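Local coordinates for papain-like protease (PDB 4RNA), which probably cleaves the viral replicase polyprotein as a papain-like cysteine protease and, as in related coronavirus enzymes, probably also removes ubiquitin from modified proteins, at residues H83-L88 with F150-M155; K129-A134 with K178-C183; S184-W189 with D200-G205; F265-V270 with Y281-L286. All blocks are in the same frame, centred on the assembly; numbering follows the deposited sequence.

How the contacts relate
From the N terminus, contact 1 closes first, pairing helix 81-92 with helix 148-158 across 61 intervening residues. Contact 2 begins inside that loop and ends beyond it, so the two cross along the chain; they also touch, with Leu153 CD1 3.5 Å from Ala134 O. Together they tie up the largely helical thumb region. Contacts 3 and 4 follow in series, each closing a short beta hairpin. Contact 3 starts directly after Cys183 and touches contact 2 where Leu181 packs on Gly205, so the thumb passes straight into the zinc-bearing fingers. Contact 4 belongs to the palm sheet, its nearest atoms about 11 Å from those of contact 1.

Contact 1 (H83-L88 with F150-M155); sequences HRFYSL and FIALIM
Ala152 CB fits between Phe85 and Leu88, where the two helices face each other most directly. It lies 3.8 Å from Phe85 CE1 and 3.9 Å from Leu88 CB, a small bump in the hollow between two larger residues one turn apart. Phe85 CG is anti to its backbone N (chi1 171°), and from there the ring extends into the helix interface. Leu153 CD2 lies over one face of this ring, 3.6 Å from the centroid of the Phe85 ring and 19° off the ring normal, a CH-pi contact displaced toward the CD1-CE1 side of the rim. At the other flank the two methyls of Leu88 lie against the Met155 chain, Leu88 CD1 at Met155 CB and Leu88 CD2 at Met155 CE, the latter pair 3.8 Å apart, where the thioether chain bends at its last torsion. No hydrogen bond crosses, and all five residues are buried. The segment axes approach to 8.7 Å with N-to-C directions 142° apart, and the nearest CA atoms across the segments are those of Leu88 and Ala152, at 5.2 Å. Leu153 also packs on Leu135 and Ala138 of helix 133-143, and Met155 on Leu115 of helix 115-122. This is apolar, roughly antiparallel helix-helix packing inside the helical thumb of coronavirus papain-like proteases.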
loop_
_atom_site.group_PDB
_atom_site.type_symbol
_atom_site.label_atom_id
_atom_site.label_comp_id
_atom_site.label_asym_id
_atom_site.label_seq_id
_atom_site.Cartn_x
_atom_site.Cartn_y
_atom_site.Cartn_z
ATOM N N HIS A 83 14.404 -2.573 -0.429
ATOM C CA HIS A 83 14.953 -1.637 -1.476
ATOM C C HIS A 83 14.266 -0.317 -1.371
ATOM O O HIS A 83 14.884 0.794 -1.619
ATOM C CB HIS A 83 14.832 -2.176 -2.905
ATOM C CG HIS A 83 15.547 -1.262 -3.932
ATOM N ND1 HIS A 83 14.900 -0.281 -4.614
ATOM C CD2 HIS A 83 16.899 -1.174 -4.305
ATOM C CE1 HIS A 83 15.792 0.399 -5.398
ATOM N NE2 HIS A 83 17.012 -0.148 -5.207
ATOM N N ARG A 84 12.954 -0.356 -1.264
ATOM C CA ARG A 84 12.210 0.954 -1.197
ATOM C C ARG A 84 12.523 1.807 0.043
ATOM O O ARG A 84 12.788 2.976 -0.055
ATOM C CB ARG A 84 10.696 0.764 -1.384
ATOM C CG ARG A 84 10.320 0.231 -2.791
ATOM C CD ARG A 84 8.793 0.002 -2.977
ATOM N NE ARG A 84 8.217 -0.961 -1.984
ATOM C CZ ARG A 84 7.489 -0.620 -0.933
ATOM N NH1 ARG A 84 7.279 0.664 -0.603
ATOM N NH2 ARG A 84 7.047 -1.588 -0.104
ATOM N N PHE A 85 12.573 1.186 1.209
ATOM C CA PHE A 85 12.933 1.880 2.427
ATOM C C PHE A 85 14.359 2.462 2.366
ATOM O O PHE A 85 14.561 3.650 2.695
ATOM C CB PHE A 85 12.764 0.886 3.657
ATOM C CG PHE A 85 13.331 1.452 4.927
ATOM C CD1 PHE A 85 12.919 2.721 5.364
ATOM C CD2 PHE A 85 14.244 0.723 5.695
ATOM C CE1 PHE A 85 13.440 3.264 6.521
ATOM C CE2 PHE A 85 14.765 1.254 6.888
ATOM C CZ PHE A 85 14.351 2.528 7.295
ATOM N N TYR A 86 15.324 1.702 1.801
ATOM C CA TYR A 86 16.658 2.173 1.867
ATOM C C TYR A 86 16.734 3.320 0.903
ATOM O O TYR A 86 17.348 4.288 1.286
ATOM C CB TYR A 86 17.742 1.160 1.427
ATOM C CG TYR A 86 17.893 -0.100 2.327
ATOM C CD1 TYR A 86 17.547 -0.064 3.684
ATOM C CD2 TYR A 86 18.445 -1.262 1.810
ATOM C CE1 TYR A 86 17.687 -1.208 4.483
ATOM C CE2 TYR A 86 18.593 -2.416 2.616
ATOM C CZ TYR A 86 18.214 -2.353 3.939
ATOM O OH TYR A 86 18.358 -3.546 4.679
ATOM N N SER A 87 16.073 3.237 -0.271
ATOM C CA SER A 87 16.127 4.393 -1.250
ATOM C C SER A 87 15.400 5.624 -0.686
ATOM O O SER A 87 15.823 6.756 -0.973
ATOM C CB SER A 87 15.444 4.069 -2.614
ATOM O OG SER A 87 15.930 2.839 -3.145
ATOM N N LEU A 88 14.221 5.419 -0.059
ATOM C CA LEU A 88 13.460 6.531 0.575
ATOM C C LEU A 88 14.298 7.236 1.613
ATOM O O LEU A 88 14.328 8.469 1.622
ATOM C CB LEU A 88 12.153 6.071 1.228
ATOM C CG LEU A 88 11.138 5.805 0.116
ATOM C CD1 LEU A 88 10.085 4.834 0.589
ATOM C CD2 LEU A 88 10.546 7.061 -0.498
ATOM N N PHE A 150 11.665 7.780 10.356
ATOM C CA PHE A 150 10.216 7.632 10.556
ATOM C C PHE A 150 9.461 8.058 9.298
ATOM O O PHE A 150 8.514 7.425 8.842
ATOM C CB PHE A 150 9.773 8.472 11.754
ATOM C CG PHE A 150 8.333 8.272 12.138
ATOM C CD1 PHE A 150 7.906 7.024 12.648
ATOM C CD2 PHE A 150 7.450 9.319 12.094
ATOM C CE1 PHE A 150 6.576 6.863 13.062
ATOM C CE2 PHE A 150 6.118 9.171 12.518
ATOM C CZ PHE A 150 5.693 7.928 12.989
ATOM N N ILE A 151 9.915 9.112 8.713
ATOM C CA ILE A 151 9.320 9.554 7.501
ATOM C C ILE A 151 9.548 8.516 6.384
ATOM O O ILE A 151 8.580 8.191 5.667
ATOM C CB ILE A 151 9.865 10.909 7.048
ATOM C CG1 ILE A 151 9.503 12.012 8.058
ATOM C CG2 ILE A 151 9.321 11.203 5.677
ATOM C CD1 ILE A 151 10.425 13.193 7.891
ATOM N N ALA A 152 10.777 7.994 6.217
ATOM C CA ALA A 152 11.044 6.997 5.154
ATOM C C ALA A 152 10.229 5.706 5.400
ATOM O O ALA A 152 9.689 5.089 4.487
ATOM C CB ALA A 152 12.557 6.695 5.042
ATOM N N LEU A 153 10.088 5.334 6.654
ATOM C CA LEU A 153 9.249 4.199 6.936
ATOM C C LEU A 153 7.739 4.368 6.642
ATOM O O LEU A 153 7.104 3.460 6.094
ATOM C CB LEU A 153 9.428 3.781 8.383
ATOM C CG LEU A 153 10.679 2.949 8.733
ATOM C CD1 LEU A 153 10.673 2.681 10.228
ATOM C CD2 LEU A 153 10.783 1.625 7.975
ATOM N N ILE A 154 7.154 5.517 7.023
ATOM C CA ILE A 154 5.780 5.821 6.695
ATOM C C ILE A 154 5.643 5.730 5.193
ATOM O O ILE A 154 4.691 5.118 4.717
ATOM C CB ILE A 154 5.361 7.242 7.204
ATOM C CG1 ILE A 154 5.223 7.260 8.709
ATOM C CG2 ILE A 154 4.094 7.756 6.514
ATOM C CD1 ILE A 154 4.885 8.678 9.149
ATOM N N MET A 155 6.543 6.346 4.437
ATOM C CA MET A 155 6.479 6.255 2.988
ATOM C C MET A 155 6.589 4.794 2.432
ATOM O O MET A 155 5.853 4.412 1.477
ATOM C CB MET A 155 7.557 7.165 2.386
ATOM C CG MET A 155 7.168 8.601 2.564
ATOM S SD MET A 155 8.495 9.615 1.924
ATOM C CE MET A 155 7.927 9.782 0.227
#

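Contact 2 (K129-A134 with K178-C183)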
loop_
_atom_site.group_PDB
_atom_site.type_symbol
_atom_site.label_atom_id
_atom_site.label_comp_id
_atom_site.label_asym_id
_atom_site.label_seq_id
_atom_site.Cartn_x
_atom_site.Cartn_y
_atom_site.Cartn_z
ATOM N N LYS A 129 1.489 3.306 20.735
ATOM C CA LYS A 129 2.770 2.636 20.544
ATOM C C LYS A 129 2.642 1.784 19.259
ATOM O O LYS A 129 1.585 1.226 18.999
ATOM C CB LYS A 129 3.070 1.714 21.726
ATOM C CG LYS A 129 4.492 1.180 21.748
ATOM C CD LYS A 129 4.748 0.151 22.857
ATOM C CE LYS A 129 3.919 -1.117 22.682
ATOM N NZ LYS A 129 2.501 -0.825 23.053
ATOM N N PHE A 130 3.724 1.693 18.491
ATOM C CA PHE A 130 3.729 0.912 17.260
ATOM C C PHE A 130 4.076 -0.521 17.588
ATOM O O PHE A 130 4.980 -0.763 18.371
ATOM C CB PHE A 130 4.689 1.528 16.228
ATOM C CG PHE A 130 4.142 2.782 15.636
ATOM C CD1 PHE A 130 3.073 2.712 14.739
ATOM C CD2 PHE A 130 4.635 4.036 16.020
ATOM C CE1 PHE A 130 2.511 3.877 14.228
ATOM C CE2 PHE A 130 4.087 5.206 15.515
ATOM C CZ PHE A 130 3.012 5.130 14.624
ATOM N N VAL A 131 3.332 -1.455 17.016
ATOM C CA VAL A 131 3.551 -2.867 17.343
ATOM C C VAL A 131 4.723 -3.360 16.502
ATOM O O VAL A 131 5.283 -4.387 16.786
ATOM C CB VAL A 131 2.300 -3.757 17.142
ATOM C CG1 VAL A 131 1.133 -3.220 17.955
ATOM C CG2 VAL A 131 1.920 -3.900 15.666
ATOM N N ILE A 132 5.117 -2.609 15.477
ATOM C CA ILE A 132 6.332 -2.976 14.682
ATOM C C ILE A 132 7.595 -2.296 15.293
ATOM O O ILE A 132 7.639 -1.072 15.422
ATOM C CB ILE A 132 6.179 -2.499 13.208
ATOM C CG1 ILE A 132 5.045 -3.292 12.511
ATOM C CG2 ILE A 132 7.505 -2.718 12.454
ATOM C CD1 ILE A 132 4.480 -2.647 11.233
ATOM N N PRO A 133 8.627 -3.090 15.667
ATOM C CA PRO A 133 9.776 -2.447 16.310
ATOM C C PRO A 133 10.461 -1.359 15.514
ATOM O O PRO A 133 10.848 -0.343 16.101
ATOM C CB PRO A 133 10.727 -3.618 16.562
ATOM C CG PRO A 133 9.799 -4.790 16.779
ATOM C CD PRO A 133 8.603 -4.572 15.903
ATOM N N ALA A 134 10.611 -1.533 14.200
ATOM C CA ALA A 134 11.309 -0.486 13.457
ATOM C C ALA A 134 10.555 0.805 13.541
ATOM O O ALA A 134 11.163 1.889 13.614
ATOM C CB ALA A 134 11.486 -0.907 12.001
ATOM N N LYS A 178 -0.878 0.113 12.258
ATOM C CA LYS A 178 0.327 -0.490 12.819
ATOM C C LYS A 178 0.558 -0.164 14.279
ATOM O O LYS A 178 1.653 -0.445 14.822
ATOM C CB LYS A 178 1.567 -0.015 12.034
ATOM C CG LYS A 178 1.493 -0.174 10.501
ATOM C CD LYS A 178 0.909 -1.512 10.164
ATOM C CE LYS A 178 1.596 -2.126 8.942
ATOM N NZ LYS A 178 1.273 -1.344 7.717
ATOM N N ALA A 179 -0.416 0.507 14.919
ATOM C CA ALA A 179 -0.192 1.019 16.264
ATOM C C ALA A 179 -1.140 0.316 17.211
ATOM O O ALA A 179 -2.087 -0.344 16.778
ATOM C CB ALA A 179 -0.396 2.542 16.328
ATOM N N GLU A 180 -0.907 0.467 18.494
ATOM C CA GLU A 180 -1.893 0.002 19.446
ATOM C C GLU A 180 -1.980 1.020 20.592
ATOM O O GLU A 180 -1.053 1.817 20.858
ATOM C CB GLU A 180 -1.539 -1.384 19.982
ATOM C CG GLU A 180 -0.489 -1.321 21.093
ATOM C CD GLU A 180 0.083 -2.681 21.486
ATOM O OE1 GLU A 180 1.306 -2.713 21.758
ATOM O OE2 GLU A 180 -0.665 -3.708 21.517
ATOM N N LEU A 181 -3.124 1.004 21.240
ATOM C CA LEU A 181 -3.410 1.963 22.279
ATOM C C LEU A 181 -2.821 1.409 23.570
ATOM O O LEU A 181 -2.915 0.207 23.810
ATOM C CB LEU A 181 -4.935 2.041 22.413
ATOM C CG LEU A 181 -5.437 3.360 22.977
ATOM C CD1 LEU A 181 -5.018 4.514 22.059
ATOM C CD2 LEU A 181 -6.961 3.246 23.088
ATOM N N CYS A 182 -2.245 2.262 24.401
ATOM C CA CYS A 182 -1.666 1.834 25.698
ATOM C C CYS A 182 -2.665 1.933 26.855
ATOM O O CYS A 182 -2.296 1.795 27.998
ATOM C CB CYS A 182 -0.443 2.686 26.011
ATOM S SG CYS A 182 0.866 2.450 24.773
ATOM N N CYS A 183 -3.924 2.205 26.549
ATOM C CA CYS A 183 -4.976 2.296 27.552
ATOM C C CYS A 183 -6.239 1.617 26.970
ATOM O O CYS A 183 -6.189 1.117 25.842
ATOM C CB CYS A 183 -5.210 3.777 27.914
ATOM S SG CYS A 183 -5.749 4.944 26.608
#
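Lys129 and Glu180 run side by side from the same face of a two-stranded antiparallel sheet, pointing the same way, and join in a salt bridge with Lys129 NZ 2.6 Å from Glu180 OE1. The lysine chain leaves its strand extended and then folds back, with NZ turned by chi4 of -74° toward the carboxylate. The amino group meets OE1 on the anti side, 31° out of the carboxylate plane. Val131 CG1 touches Glu180 CD at 3.7 Å, its side chain lying at a slant to the glutamate, and Cys182 SG lies against Lys129 CB. The opposite face carries Phe130 and Ala179, a non-hydrogen-bonded pair. Ala179 CB is 3.8 Å from Phe130 CD1, approaching the ring obliquely, whereas Lys178 O comes to the ring edge near its plane. Beyond the strands Ile132, at the N-cap position of helix 133-143, sets CD1 against the aliphatic chain of Lys178, 3.7 Å from CE. The backbone is fastened by Lys129 N to Glu180 O, Glu180 N to Lys129 O at 2.7 Å, and Val131 N to Lys178 O at 2.9 Å. Outside the pair, Phe130 stacks edge-to-face with Phe139, and its N donates to Gln136 OE1. The short salt bridge on the partly exposed Lys129 side probably limits the rotation of both long side chains, while the apolar packing on the Phe130 side adds to the core of the helical thumb.

Contact 3 (S184-W189 with D200-G205); sequences SARMVW and DVVLQG
Arg186 lays one face of its guanidinium on Val202, whose CG1 sits 3.3 Å above the Arg186 guanidinium plane and toward its rim. Gln204 OE1 stands at the guanidinium edge, 4.1 Å from Arg186 NH1, with the amide plane turned 85° from it. On the other sheet face Trp189 CB packs 4.2 Å from Val201 CB, and Trp189 NE1 makes a weak hydrogen bond to Met187 SD at 3.5 Å; the modelled positions of Met187 CE and Leu203 CD1 are doubtful. Arg236 makes a cation-pi contact with Trp189. Four backbone bonds pair Met187 with Leu203 and Trp189 with Val201, Leu203 N reaching Met187 O at 2.8 Å. Gly205 N still hydrogen-bonds to Ala185 O, long at 3.3 Å and from 50° out of that carbonyl plane. Asp200 OD1 forms a salt bridge with Arg190. This hairpin of the fingers leads to Cys193 and Cys196, which with Cys228 and Cys230 bind the zinc ion. At the end away from the metal, the long Gly205 bond and a water that accepts from Ala185 N and, weakly, from Gly205 N suggest a looser join between the strands.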
loop_
_atom_site.group_PDB
_atom_site.type_symbol
_atom_site.label_atom_id
_atom_site.label_comp_id
_atom_site.label_asym_id
_atom_site.label_seq_id
_atom_site.Cartn_x
_atom_site.Cartn_y
_atom_site.Cartn_z
ATOM N N SER A 184 -7.352 1.617 27.716
ATOM C CA SER A 184 -8.655 1.156 27.260
ATOM C C SER A 184 -9.331 2.137 26.315
ATOM O O SER A 184 -9.195 3.351 26.503
ATOM C CB SER A 184 -9.561 1.119 28.476
ATOM O OG SER A 184 -9.449 -0.145 29.049
ATOM N N ALA A 185 -10.058 1.642 25.319
ATOM C CA ALA A 185 -11.001 2.535 24.639
ATOM C C ALA A 185 -12.136 1.676 24.191
ATOM O O ALA A 185 -11.967 0.469 23.983
ATOM C CB ALA A 185 -10.344 3.228 23.459
ATOM N N ARG A 186 -13.307 2.273 24.042
ATOM C CA ARG A 186 -14.440 1.447 23.735
ATOM C C ARG A 186 -15.450 2.259 22.975
ATOM O O ARG A 186 -15.651 3.428 23.287
ATOM C CB ARG A 186 -15.006 0.976 25.044
ATOM C CG ARG A 186 -16.083 -0.065 24.944
ATOM C CD ARG A 186 -16.640 -0.260 26.337
ATOM N NE ARG A 186 -17.705 -1.238 26.266
ATOM C CZ ARG A 186 -17.521 -2.534 25.994
ATOM N NH1 ARG A 186 -16.299 -3.038 25.793
ATOM N NH2 ARG A 186 -18.578 -3.334 25.926
ATOM N N MET A 187 -16.103 1.622 21.996
ATOM C CA MET A 187 -17.115 2.298 21.185
ATOM C C MET A 187 -18.279 1.296 20.998
ATOM O O MET A 187 -18.037 0.184 20.497
ATOM C CB MET A 187 -16.490 2.705 19.859
ATOM C CG MET A 187 -17.278 3.724 19.067
ATOM S SD MET A 187 -16.497 3.940 17.439
ATOM C CE MET A 187 -16.592 2.290 16.846
ATOM N N VAL A 188 -19.498 1.651 21.450
ATOM C CA VAL A 188 -20.659 0.735 21.278
ATOM C C VAL A 188 -21.724 1.363 20.378
ATOM O O VAL A 188 -22.306 2.368 20.740
ATOM C CB VAL A 188 -21.263 0.309 22.620
ATOM C CG1 VAL A 188 -22.279 -0.809 22.416
ATOM C CG2 VAL A 188 -20.172 -0.135 23.588
ATOM N N TRP A 189 -21.942 0.750 19.207
ATOM C CA TRP A 189 -23.031 1.052 18.294
ATOM C C TRP A 189 -24.198 0.152 18.573
ATOM O O TRP A 189 -24.036 -1.039 18.846
ATOM C CB TRP A 189 -22.596 0.865 16.832
ATOM C CG TRP A 189 -21.554 1.865 16.430
ATOM C CD1 TRP A 189 -20.183 1.704 16.476
ATOM C CD2 TRP A 189 -21.773 3.233 15.923
ATOM N NE1 TRP A 189 -19.545 2.848 16.060
ATOM C CE2 TRP A 189 -20.443 3.793 15.688
ATOM C CE3 TRP A 189 -22.902 4.015 15.649
ATOM C CZ2 TRP A 189 -20.257 5.081 15.191
ATOM C CZ3 TRP A 189 -22.702 5.323 15.163
ATOM C CH2 TRP A 189 -21.399 5.836 14.957
ATOM N N ASP A 200 -25.989 -5.043 19.227
ATOM C CA ASP A 200 -24.775 -4.251 19.552
ATOM C C ASP A 200 -23.460 -4.630 18.781
ATOM O O ASP A 200 -23.091 -5.807 18.639
ATOM C CB ASP A 200 -24.546 -4.182 21.073
ATOM C CG ASP A 200 -25.562 -3.262 21.792
ATOM O OD1 ASP A 200 -26.232 -2.420 21.135
ATOM O OD2 ASP A 200 -25.693 -3.372 23.031
ATOM N N VAL A 201 -22.782 -3.611 18.259
ATOM C CA VAL A 201 -21.407 -3.763 17.719
ATOM C C VAL A 201 -20.426 -2.996 18.636
ATOM O O VAL A 201 -20.528 -1.766 18.798
ATOM C CB VAL A 201 -21.263 -3.131 16.288
ATOM C CG1 VAL A 201 -19.892 -3.447 15.695
ATOM C CG2 VAL A 201 -22.362 -3.624 15.373
ATOM N N VAL A 202 -19.503 -3.728 19.249
ATOM C CA VAL A 202 -18.503 -3.162 20.152
ATOM C C VAL A 202 -17.130 -3.124 19.463
ATOM O O VAL A 202 -16.642 -4.169 18.979
ATOM C CB VAL A 202 -18.392 -4.006 21.437
ATOM C CG1 VAL A 202 -17.306 -3.484 22.406
ATOM C CG2 VAL A 202 -19.756 -4.170 22.092
ATOM N N LEU A 203 -16.523 -1.931 19.410
ATOM C CA LEU A 203 -15.124 -1.771 18.981
ATOM C C LEU A 203 -14.252 -1.324 20.169
ATOM O O LEU A 203 -14.714 -0.553 21.029
ATOM C CB LEU A 203 -15.038 -0.745 17.834
ATOM C CG LEU A 203 -15.876 -1.171 16.628
ATOM C CD1 LEU A 203 -16.282 0.030 15.809
ATOM C CD2 LEU A 203 -15.116 -2.191 15.801
ATOM N N GLN A 204 -13.005 -1.824 20.225
ATOM C CA GLN A 204 -12.050 -1.556 21.317
ATOM C C GLN A 204 -10.711 -1.077 20.788
ATOM O O GLN A 204 -10.442 -1.248 19.619
ATOM C CB GLN A 204 -11.774 -2.836 22.108
ATOM C CG GLN A 204 -13.039 -3.642 22.268
ATOM C CD GLN A 204 -12.879 -4.721 23.277
ATOM O OE1 GLN A 204 -12.677 -4.437 24.455
ATOM N NE2 GLN A 204 -12.982 -5.973 22.832
ATOM N N GLY A 205 -9.882 -0.519 21.674
ATOM C CA GLY A 205 -8.553 -0.014 21.318
ATOM C C GLY A 205 -8.586 1.108 20.314
ATOM O O GLY A 205 -9.511 1.970 20.293
HETATM O O HOH W 1 -9.197 -1.380 24.639
#

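Contact 4 (F265-V270 with Y281-L286); sequences FVAFNV and YVHARL
Phe268 and Ala284 form a hydrogen-bonded pair at the middle of an antiparallel beta hairpin in the palm sheet. Phe268 N binds Ala284 O, and Ala284 N binds Phe268 O at 2.8 Å. Val270 and Val282 repeat this two-way pattern, and the strand directions differ by 158°. At the start of segment 265-270, Leu286 N bonds to Val266 O, but from 44° out of its carbonyl plane. Phe268 CG takes the crowded position between backbone N and carbonyl carbon (chi1 58°), and one face of its ring covers Ala284, CB lying 3.7 Å from the ring centroid. Leu286 CD2 meets the edge of that ring at CE1, while Leu286 CD1 packs 3.8 Å from Phe265 CE1. On the other side of the sheet, facing helix 115-122, His283 ND1 donates to Asn269 OD1 at 2.8 Å, close to the imidazole plane. Asn269 ND2 bonds to Asp311 OD2 and Thr121 OG1; the bond to the carboxylate of Asp311 supports the amide orientation, with OD1 toward His283. Arg285 NH2 binds Met120 O. Arg285 NE donates to His283 NE2 at 2.9 Å, with NE in the imidazole plane and NE2 in the guanidinium plane.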
loop_
_atom_site.group_PDB
_atom_site.type_symbol
_atom_site.label_atom_id
_atom_site.label_comp_id
_atom_site.label_asym_id
_atom_site.label_seq_id
_atom_site.Cartn_x
_atom_site.Cartn_y
_atom_site.Cartn_z
ATOM N N PHE A 265 -12.539 20.369 19.358
ATOM C CA PHE A 265 -11.505 19.697 18.568
ATOM C C PHE A 265 -10.203 20.471 18.819
ATOM O O PHE A 265 -10.260 21.651 19.183
ATOM C CB PHE A 265 -11.894 19.528 17.098
ATOM C CG PHE A 265 -12.366 20.803 16.430
ATOM C CD1 PHE A 265 -11.450 21.679 15.893
ATOM C CD2 PHE A 265 -13.747 21.114 16.354
ATOM C CE1 PHE A 265 -11.859 22.869 15.303
ATOM C CE2 PHE A 265 -14.161 22.294 15.739
ATOM C CZ PHE A 265 -13.210 23.170 15.232
ATOM N N VAL A 266 -9.070 19.806 18.688
ATOM C CA VAL A 266 -7.756 20.398 18.963
ATOM C C VAL A 266 -6.963 20.653 17.694
ATOM O O VAL A 266 -5.978 21.384 17.704
ATOM C CB VAL A 266 -6.950 19.586 20.021
ATOM C CG1 VAL A 266 -7.765 19.449 21.326
ATOM C CG2 VAL A 266 -6.520 18.247 19.465
ATOM N N ALA A 267 -7.328 19.997 16.594
ATOM C CA ALA A 267 -6.590 20.114 15.350
ATOM C C ALA A 267 -7.383 19.513 14.194
ATOM O O ALA A 267 -8.286 18.745 14.412
ATOM C CB ALA A 267 -5.205 19.423 15.391
ATOM N N PHE A 268 -7.063 19.908 12.956
ATOM C CA PHE A 268 -7.730 19.324 11.802
ATOM C C PHE A 268 -6.880 19.479 10.573
ATOM O O PHE A 268 -6.038 20.391 10.512
ATOM C CB PHE A 268 -9.155 19.929 11.588
ATOM C CG PHE A 268 -9.164 21.433 11.399
ATOM C CD1 PHE A 268 -9.176 22.285 12.497
ATOM C CD2 PHE A 268 -9.115 21.955 10.142
ATOM C CE1 PHE A 268 -9.189 23.661 12.370
ATOM C CE2 PHE A 268 -9.142 23.343 9.984
ATOM C CZ PHE A 268 -9.179 24.193 11.091
ATOM N N ASN A 269 -7.083 18.617 9.568
ATOM C CA ASN A 269 -6.422 18.890 8.282
ATOM C C ASN A 269 -7.307 19.454 7.237
ATOM O O ASN A 269 -8.537 19.307 7.277
ATOM C CB ASN A 269 -5.742 17.621 7.726
ATOM C CG ASN A 269 -4.666 17.106 8.688
ATOM O OD1 ASN A 269 -3.874 17.901 9.186
ATOM N ND2 ASN A 269 -4.626 15.773 8.935
ATOM N N VAL A 270 -6.684 20.110 6.259
ATOM C CA VAL A 270 -7.495 20.762 5.247
ATOM C C VAL A 270 -6.869 20.333 3.927
ATOM O O VAL A 270 -5.636 20.186 3.845
ATOM C CB VAL A 270 -7.433 22.324 5.401
ATOM C CG1 VAL A 270 -7.857 23.013 4.143
ATOM C CG2 VAL A 270 -8.285 22.792 6.575
ATOM N N TYR A 281 -2.216 20.037 1.061
ATOM C CA TYR A 281 -2.685 19.766 2.421
ATOM C C TYR A 281 -2.152 20.818 3.369
ATOM O O TYR A 281 -1.012 21.237 3.226
ATOM C CB TYR A 281 -2.235 18.370 2.940
ATOM C CG TYR A 281 -3.019 17.212 2.348
ATOM C CD1 TYR A 281 -4.190 16.760 2.960
ATOM C CD2 TYR A 281 -2.582 16.565 1.208
ATOM C CE1 TYR A 281 -4.905 15.677 2.457
ATOM C CE2 TYR A 281 -3.289 15.501 0.674
ATOM C CZ TYR A 281 -4.452 15.061 1.307
ATOM O OH TYR A 281 -5.190 14.004 0.808
ATOM N N VAL A 282 -2.954 21.199 4.364
ATOM C CA VAL A 282 -2.530 22.111 5.393
ATOM C C VAL A 282 -2.970 21.544 6.735
ATOM O O VAL A 282 -4.105 21.028 6.894
ATOM C CB VAL A 282 -3.149 23.515 5.127
ATOM C CG1 VAL A 282 -2.713 24.550 6.175
ATOM C CG2 VAL A 282 -2.775 23.985 3.727
ATOM N N HIS A 283 -2.088 21.626 7.732
ATOM C CA HIS A 283 -2.413 21.099 9.053
ATOM C C HIS A 283 -2.750 22.283 9.949
ATOM O O HIS A 283 -2.007 23.269 9.948
ATOM C CB HIS A 283 -1.237 20.335 9.652
ATOM C CG HIS A 283 -1.508 19.817 11.072
ATOM N ND1 HIS A 283 -2.266 18.781 11.286
ATOM C CD2 HIS A 283 -1.088 20.275 12.317
ATOM C CE1 HIS A 283 -2.354 18.499 12.602
ATOM N NE2 HIS A 283 -1.629 19.420 13.262
ATOM N N ALA A 284 -3.839 22.185 10.727
ATOM C CA ALA A 284 -4.273 23.310 11.545
ATOM C C ALA A 284 -4.325 22.875 12.999
ATOM O O ALA A 284 -4.737 21.720 13.339
ATOM C CB ALA A 284 -5.637 23.868 11.080
ATOM N N ARG A 285 -3.872 23.762 13.879
ATOM C CA ARG A 285 -4.027 23.499 15.338
ATOM C C ARG A 285 -4.731 24.647 16.045
ATOM O O ARG A 285 -4.629 25.781 15.585
ATOM C CB ARG A 285 -2.670 23.311 15.997
ATOM C CG ARG A 285 -1.798 22.330 15.239
ATOM C CD ARG A 285 -1.034 21.589 16.241
ATOM N NE ARG A 285 -0.343 20.450 15.659
ATOM C CZ ARG A 285 0.766 19.976 16.212
ATOM N NH1 ARG A 285 1.266 20.612 17.269
ATOM N NH2 ARG A 285 1.397 18.919 15.702
ATOM N N LEU A 286 -5.437 24.332 17.125
ATOM C CA LEU A 286 -6.131 25.344 17.906
ATOM C C LEU A 286 -5.375 25.644 19.169
ATOM O O LEU A 286 -5.307 24.812 20.099
ATOM C CB LEU A 286 -7.511 24.862 18.321
ATOM C CG LEU A 286 -8.580 24.521 17.242
ATOM C CD1 LEU A 286 -9.924 25.010 17.738
ATOM C CD2 LEU A 286 -8.324 25.013 15.826
#